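Local coordinates for protein geranyltranstransferase (Legionella pneumophila subsp. pneumophila, PDB 3LOM) that probably makes farnesyl diphosphate, and perhaps geranylgeranyl diphosphate, by magnesium-dependent head-to-tail condensation of isoprenoid diphosphates, at residues P36-S48 with K104-L118. Sequence-based numbering, arbitrary orientation.
Sequences PQIRSALHYALFS and KPSCHKAFDEATAIL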
loop_
_atom_site.group_PDB
_atom_site.type_symbol
_atom_site.label_atom_id
_atom_site.label_comp_id
_atom_site.label_asym_id
_atom_site.label_seq_id
_atom_site.Cartn_x
_atom_site.Cartn_y
_atom_site.Cartn_z
ATOM N N PRO A 36 -10.241 -16.957 -4.027
ATOM C CA PRO A 36 -10.753 -17.543 -2.781
ATOM C C PRO A 36 -9.740 -17.608 -1.638
ATOM O O PRO A 36 -10.129 -17.383 -0.490
ATOM C CB PRO A 36 -11.206 -18.945 -3.209
ATOM C CG PRO A 36 -11.612 -18.754 -4.636
ATOM C CD PRO A 36 -10.592 -17.795 -5.193
ATOM N N GLN A 37 -8.469 -17.891 -1.950
ATOM C CA GLN A 37 -7.377 -17.830 -0.962
ATOM C C GLN A 37 -7.271 -16.454 -0.326
ATOM O O GLN A 37 -7.047 -16.340 0.879
ATOM C CB GLN A 37 -6.020 -18.158 -1.592
ATOM C CG GLN A 37 -5.613 -19.604 -1.549
ATOM C CD GLN A 37 -5.125 -20.050 -0.190
ATOM O OE1 GLN A 37 -4.040 -19.677 0.257
ATOM N NE2 GLN A 37 -5.919 -20.877 0.468
ATOM N N ILE A 38 -7.420 -15.413 -1.139
ATOM C CA ILE A 38 -7.313 -14.049 -0.627
ATOM C C ILE A 38 -8.459 -13.724 0.329
ATOM O O ILE A 38 -8.192 -13.363 1.476
ATOM C CB ILE A 38 -7.127 -13.001 -1.757
ATOM C CG1 ILE A 38 -5.828 -13.274 -2.531
ATOM C CG2 ILE A 38 -7.140 -11.568 -1.209
ATOM C CD1 ILE A 38 -4.545 -13.299 -1.692
ATOM N N ARG A 39 -9.711 -13.899 -0.103
ATOM C CA ARG A 39 -10.856 -13.591 0.783
ATOM C C ARG A 39 -10.904 -14.460 2.038
ATOM O O ARG A 39 -11.315 -13.993 3.101
ATOM C CB ARG A 39 -12.218 -13.548 0.057
ATOM C CG ARG A 39 -12.694 -14.834 -0.560
ATOM C CD ARG A 39 -12.828 -14.713 -2.063
ATOM N NE ARG A 39 -14.215 -14.703 -2.520
ATOM C CZ ARG A 39 -14.611 -15.111 -3.724
ATOM N NH1 ARG A 39 -13.730 -15.567 -4.606
ATOM N NH2 ARG A 39 -15.892 -15.066 -4.050
ATOM N N SER A 40 -10.432 -15.699 1.931
ATOM C CA SER A 40 -10.317 -16.549 3.107
ATOM C C SER A 40 -9.258 -16.027 4.084
ATOM O O SER A 40 -9.508 -15.939 5.289
ATOM C CB SER A 40 -10.034 -18.000 2.717
ATOM O OG SER A 40 -9.898 -18.808 3.876
ATOM N N ALA A 41 -8.080 -15.684 3.572
ATOM C CA ALA A 41 -6.994 -15.221 4.439
ATOM C C ALA A 41 -7.216 -13.826 5.005
ATOM O O ALA A 41 -6.903 -13.579 6.170
ATOM C CB ALA A 41 -5.668 -15.319 3.747
ATOM N N LEU A 42 -7.781 -12.934 4.193
ATOM C CA LEU A 42 -8.283 -11.640 4.686
ATOM C C LEU A 42 -9.148 -11.777 5.932
ATOM O O LEU A 42 -8.908 -11.113 6.936
ATOM C CB LEU A 42 -9.105 -10.931 3.605
ATOM C CG LEU A 42 -8.375 -10.086 2.566
ATOM C CD1 LEU A 42 -9.284 -9.821 1.387
ATOM C CD2 LEU A 42 -7.939 -8.776 3.187
ATOM N N HIS A 43 -10.157 -12.644 5.853
ATOM C CA HIS A 43 -11.086 -12.867 6.954
ATOM C C HIS A 43 -10.422 -13.533 8.150
ATOM O O HIS A 43 -10.764 -13.234 9.288
ATOM C CB HIS A 43 -12.299 -13.670 6.475
ATOM C CG HIS A 43 -13.280 -12.857 5.690
ATOM N ND1 HIS A 43 -13.297 -12.827 4.313
ATOM C CD2 HIS A 43 -14.262 -12.018 6.095
ATOM C CE1 HIS A 43 -14.256 -12.015 3.903
ATOM N NE2 HIS A 43 -14.859 -11.512 4.965
ATOM N N TYR A 44 -9.472 -14.429 7.894
ATOM C CA TYR A 44 -8.715 -15.071 8.973
ATOM C C TYR A 44 -7.883 -14.058 9.761
ATOM O O TYR A 44 -7.844 -14.082 11.000
ATOM C CB TYR A 44 -7.802 -16.171 8.431
ATOM C CG TYR A 44 -6.998 -16.860 9.516
ATOM C CD1 TYR A 44 -7.583 -17.831 10.326
ATOM C CD2 TYR A 44 -5.654 -16.532 9.742
ATOM C CE1 TYR A 44 -6.865 -18.459 11.329
ATOM C CE2 TYR A 44 -4.922 -17.153 10.756
ATOM C CZ TYR A 44 -5.540 -18.119 11.542
ATOM O OH TYR A 44 -4.846 -18.755 12.538
ATOM N N ALA A 45 -7.213 -13.178 9.027
ATOM C CA ALA A 45 -6.303 -12.216 9.627
ATOM C C ALA A 45 -7.030 -11.089 10.361
ATOM O O ALA A 45 -6.634 -10.718 11.463
ATOM C CB ALA A 45 -5.374 -11.659 8.572
ATOM N N LEU A 46 -8.107 -10.576 9.763
ATOM C CA LEU A 46 -8.809 -9.395 10.285
ATOM C C LEU A 46 -9.695 -9.581 11.515
ATOM O O LEU A 46 -10.043 -8.599 12.169
ATOM C CB LEU A 46 -9.645 -8.735 9.186
ATOM C CG LEU A 46 -8.988 -7.636 8.350
ATOM C CD1 LEU A 46 -10.027 -7.018 7.444
ATOM C CD2 LEU A 46 -8.345 -6.565 9.233
ATOM N N PHE A 47 -10.087 -10.814 11.826
ATOM C CA PHE A 47 -11.036 -11.016 12.917
ATOM C C PHE A 47 -10.489 -11.912 14.004
ATOM O O PHE A 47 -10.128 -13.063 13.756
ATOM C CB PHE A 47 -12.379 -11.526 12.400
ATOM C CG PHE A 47 -13.082 -10.556 11.501
ATOM C CD1 PHE A 47 -12.989 -10.678 10.120
ATOM C CD2 PHE A 47 -13.823 -9.506 12.036
ATOM C CE1 PHE A 47 -13.636 -9.768 9.278
ATOM C CE2 PHE A 47 -14.478 -8.590 11.201
ATOM C CZ PHE A 47 -14.382 -8.725 9.822
ATOM N N SER A 48 -10.421 -11.353 15.210
ATOM C CA SER A 48 -9.921 -12.064 16.376
ATOM C C SER A 48 -10.713 -11.675 17.617
ATOM O O SER A 48 -11.557 -10.770 17.572
ATOM C CB SER A 48 -8.432 -11.767 16.592
ATOM O OG SER A 48 -7.659 -12.187 15.479
ATOM N N LYS A 104 -3.320 -17.829 18.421
ATOM C CA LYS A 104 -3.601 -18.667 17.253
ATOM C C LYS A 104 -2.444 -18.633 16.246
ATOM O O LYS A 104 -1.647 -17.697 16.271
ATOM C CB LYS A 104 -4.931 -18.243 16.601
ATOM C CG LYS A 104 -5.021 -16.776 16.168
ATOM C CD LYS A 104 -6.358 -16.475 15.485
ATOM C CE LYS A 104 -6.315 -15.137 14.764
ATOM N NZ LYS A 104 -7.605 -14.787 14.100
ATOM N N PRO A 105 -2.335 -19.668 15.380
ATOM C CA PRO A 105 -1.366 -19.637 14.291
ATOM C C PRO A 105 -1.447 -18.369 13.444
ATOM O O PRO A 105 -2.539 -17.883 13.145
ATOM C CB PRO A 105 -1.755 -20.856 13.451
ATOM C CG PRO A 105 -2.243 -21.825 14.444
ATOM C CD PRO A 105 -2.920 -21.016 15.533
ATOM N N SER A 106 -0.281 -17.840 13.082
ATOM C CA SER A 106 -0.174 -16.651 12.246
ATOM C C SER A 106 -0.578 -16.971 10.816
ATOM O O SER A 106 -0.685 -18.145 10.438
ATOM C CB SER A 106 1.258 -16.120 12.274
ATOM O OG SER A 106 2.165 -17.148 11.930
ATOM N N CYS A 107 -0.776 -15.924 10.021
ATOM C CA CYS A 107 -1.312 -16.063 8.678
ATOM C C CYS A 107 -0.515 -16.988 7.754
ATOM O O CYS A 107 -1.102 -17.739 6.975
ATOM C CB CYS A 107 -1.476 -14.700 8.026
ATOM S SG CYS A 107 -2.480 -14.773 6.573
ATOM N N HIS A 108 0.809 -16.944 7.843
ATOM C CA HIS A 108 1.644 -17.809 7.005
ATOM C C HIS A 108 1.656 -19.260 7.500
ATOM O O HIS A 108 1.917 -20.178 6.725
ATOM C CB HIS A 108 3.068 -17.252 6.866
ATOM C CG HIS A 108 3.784 -17.085 8.168
ATOM N ND1 HIS A 108 3.536 -16.034 9.025
ATOM C CD2 HIS A 108 4.746 -17.834 8.757
ATOM C CE1 HIS A 108 4.310 -16.147 10.088
ATOM N NE2 HIS A 108 5.054 -17.229 9.950
ATOM N N LYS A 109 1.370 -19.460 8.785
ATOM C CA LYS A 109 1.279 -20.809 9.344
ATOM C C LYS A 109 -0.074 -21.459 9.032
ATOM O O LYS A 109 -0.135 -22.657 8.762
ATOM C CB LYS A 109 1.537 -20.809 10.857
ATOM C CG LYS A 109 2.925 -20.322 11.275
ATOM C CD LYS A 109 4.047 -21.117 10.621
ATOM C CE LYS A 109 4.189 -22.504 11.227
ATOM N NZ LYS A 109 5.169 -23.296 10.443
ATOM N N ALA A 110 -1.146 -20.665 9.078
ATOM C CA ALA A 110 -2.486 -21.134 8.739
ATOM C C ALA A 110 -2.654 -21.318 7.238
ATOM O O ALA A 110 -3.429 -22.167 6.798
ATOM C CB ALA A 110 -3.536 -20.177 9.266
ATOM N N PHE A 111 -1.931 -20.523 6.455
ATOM C CA PHE A 111 -1.972 -20.638 5.001
ATOM C C PHE A 111 -0.571 -20.948 4.518
ATOM O O PHE A 111 -0.039 -22.020 4.808
ATOM C CB PHE A 111 -2.539 -19.360 4.379
ATOM C CG PHE A 111 -3.998 -19.142 4.676
ATOM C CD1 PHE A 111 -4.975 -19.617 3.805
ATOM C CD2 PHE A 111 -4.398 -18.484 5.840
ATOM C CE1 PHE A 111 -6.331 -19.435 4.089
ATOM C CE2 PHE A 111 -5.748 -18.297 6.131
ATOM C CZ PHE A 111 -6.715 -18.773 5.254
ATOM N N ASP A 112 0.029 -20.014 3.791
ATOM C CA ASP A 112 1.436 -20.113 3.428
ATOM C C ASP A 112 2.030 -18.710 3.376
ATOM O O ASP A 112 1.297 -17.719 3.483
ATOM C CB ASP A 112 1.633 -20.877 2.111
ATOM C CG ASP A 112 0.689 -20.426 1.017
ATOM O OD1 ASP A 112 0.595 -19.211 0.763
ATOM O OD2 ASP A 112 0.059 -21.297 0.388
ATOM N N GLU A 113 3.345 -18.626 3.227
ATOM C CA GLU A 113 4.022 -17.332 3.228
ATOM C C GLU A 113 3.599 -16.436 2.068
ATOM O O GLU A 113 3.367 -15.243 2.284
ATOM C CB GLU A 113 5.529 -17.511 3.238
ATOM C CG GLU A 113 6.097 -17.977 4.560
ATOM C CD GLU A 113 7.602 -18.155 4.495
ATOM O OE1 GLU A 113 8.277 -17.319 3.848
ATOM O OE2 GLU A 113 8.102 -19.134 5.087
ATOM N N ALA A 114 3.455 -17.006 0.865
ATOM C CA ALA A 114 2.964 -16.238 -0.295
ATOM C C ALA A 114 1.597 -15.572 -0.048
ATOM O O ALA A 114 1.385 -14.423 -0.435
ATOM C CB ALA A 114 2.901 -17.105 -1.531
ATOM N N THR A 115 0.690 -16.294 0.607
ATOM C CA THR A 115 -0.658 -15.796 0.889
ATOM C C THR A 115 -0.604 -14.680 1.934
ATOM O O THR A 115 -1.315 -13.688 1.815
ATOM C CB THR A 115 -1.606 -16.956 1.333
ATOM O OG1 THR A 115 -1.684 -17.928 0.289
ATOM C CG2 THR A 115 -2.990 -16.469 1.625
ATOM N N ALA A 116 0.249 -14.854 2.944
ATOM C CA ALA A 116 0.527 -13.817 3.942
ATOM C C ALA A 116 1.094 -12.523 3.321
ATOM O O ALA A 116 0.628 -11.411 3.631
ATOM C CB ALA A 116 1.473 -14.359 5.000
ATOM N N ILE A 117 2.072 -12.671 2.430
ATOM C CA ILE A 117 2.674 -11.510 1.764
ATOM C C ILE A 117 1.600 -10.786 0.963
ATOM O O ILE A 117 1.420 -9.577 1.120
ATOM C CB ILE A 117 3.862 -11.887 0.834
ATOM C CG1 ILE A 117 4.976 -12.588 1.602
ATOM C CG2 ILE A 117 4.438 -10.644 0.132
ATOM C CD1 ILE A 117 5.851 -13.499 0.718
ATOM N N LEU A 118 0.879 -11.542 0.133
ATOM C CA LEU A 118 -0.114 -10.983 -0.775
ATOM C C LEU A 118 -1.306 -10.335 -0.074
ATOM O O LEU A 118 -1.775 -9.281 -0.495
ATOM C CB LEU A 118 -0.607 -12.047 -1.758
ATOM C CG LEU A 118 0.362 -12.455 -2.872
ATOM C CD1 LEU A 118 -0.125 -13.726 -3.520
ATOM C CD2 LEU A 118 0.574 -11.355 -3.910
#
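Tyr-44 leans from helix 36-46 toward strand 104-105 and the short helix 107-110, and its hydroxyl donates a short hydrogen bond to Pro-105 O (OH to O, 2.5 Å). That oxygen lies at the edge of the phenol ring, which, with the groups on its two faces, probably limits its rotation. With CG anti to the backbone N (chi1 180°), the ring is flanked by two groups: Ala-110 CB makes an off-centre CH-pi contact, 4.0 Å from the centroid, while Lys-104 NZ stands over a face in a cation-pi contact, 4.7 Å from the centroid. The extended chain of Lys-104 carries this ammonium group to the C-terminal end of helix 36-46. There it donates to Tyr-44 O almost in line with the carbonyl bond and to Ser-48 OG (2.9 Å from NZ), and weakly to Phe-47 O, so its charge probably complements the helix dipole.

Phe-111, just after helix 107-110, directs its edge toward the face of Tyr-44 in an offset edge-to-face pair, planes at 73°. One turn before Tyr-44, Ala-41 CB sits over the centre of the Phe-111 ring, 3.9 Å from the centroid, and Ser-40 OG and Tyr-44 CB border its rim. Ala-41 CB also meets Thr-115 CG2 at 3.6 Å. Gln-37 bends at chi2 to bring OE1 2.9 Å from Thr-115 OG1, whose one proton could go to it or to Asp-112 OD1, the oxygen that also caps Thr-115 N. The side chains of Ile-38 and Leu-118 cross at about a right angle, Ile-38 CD1 resting on Leu-118 CB; Met-95 of the second subunit packs on Leu-118.

The axes of helix 36-46 and of segment 113-118 lie 74° apart, joining peripheral elements of the all-helical isoprenoid synthase fold typical of FPP/GGPP synthases.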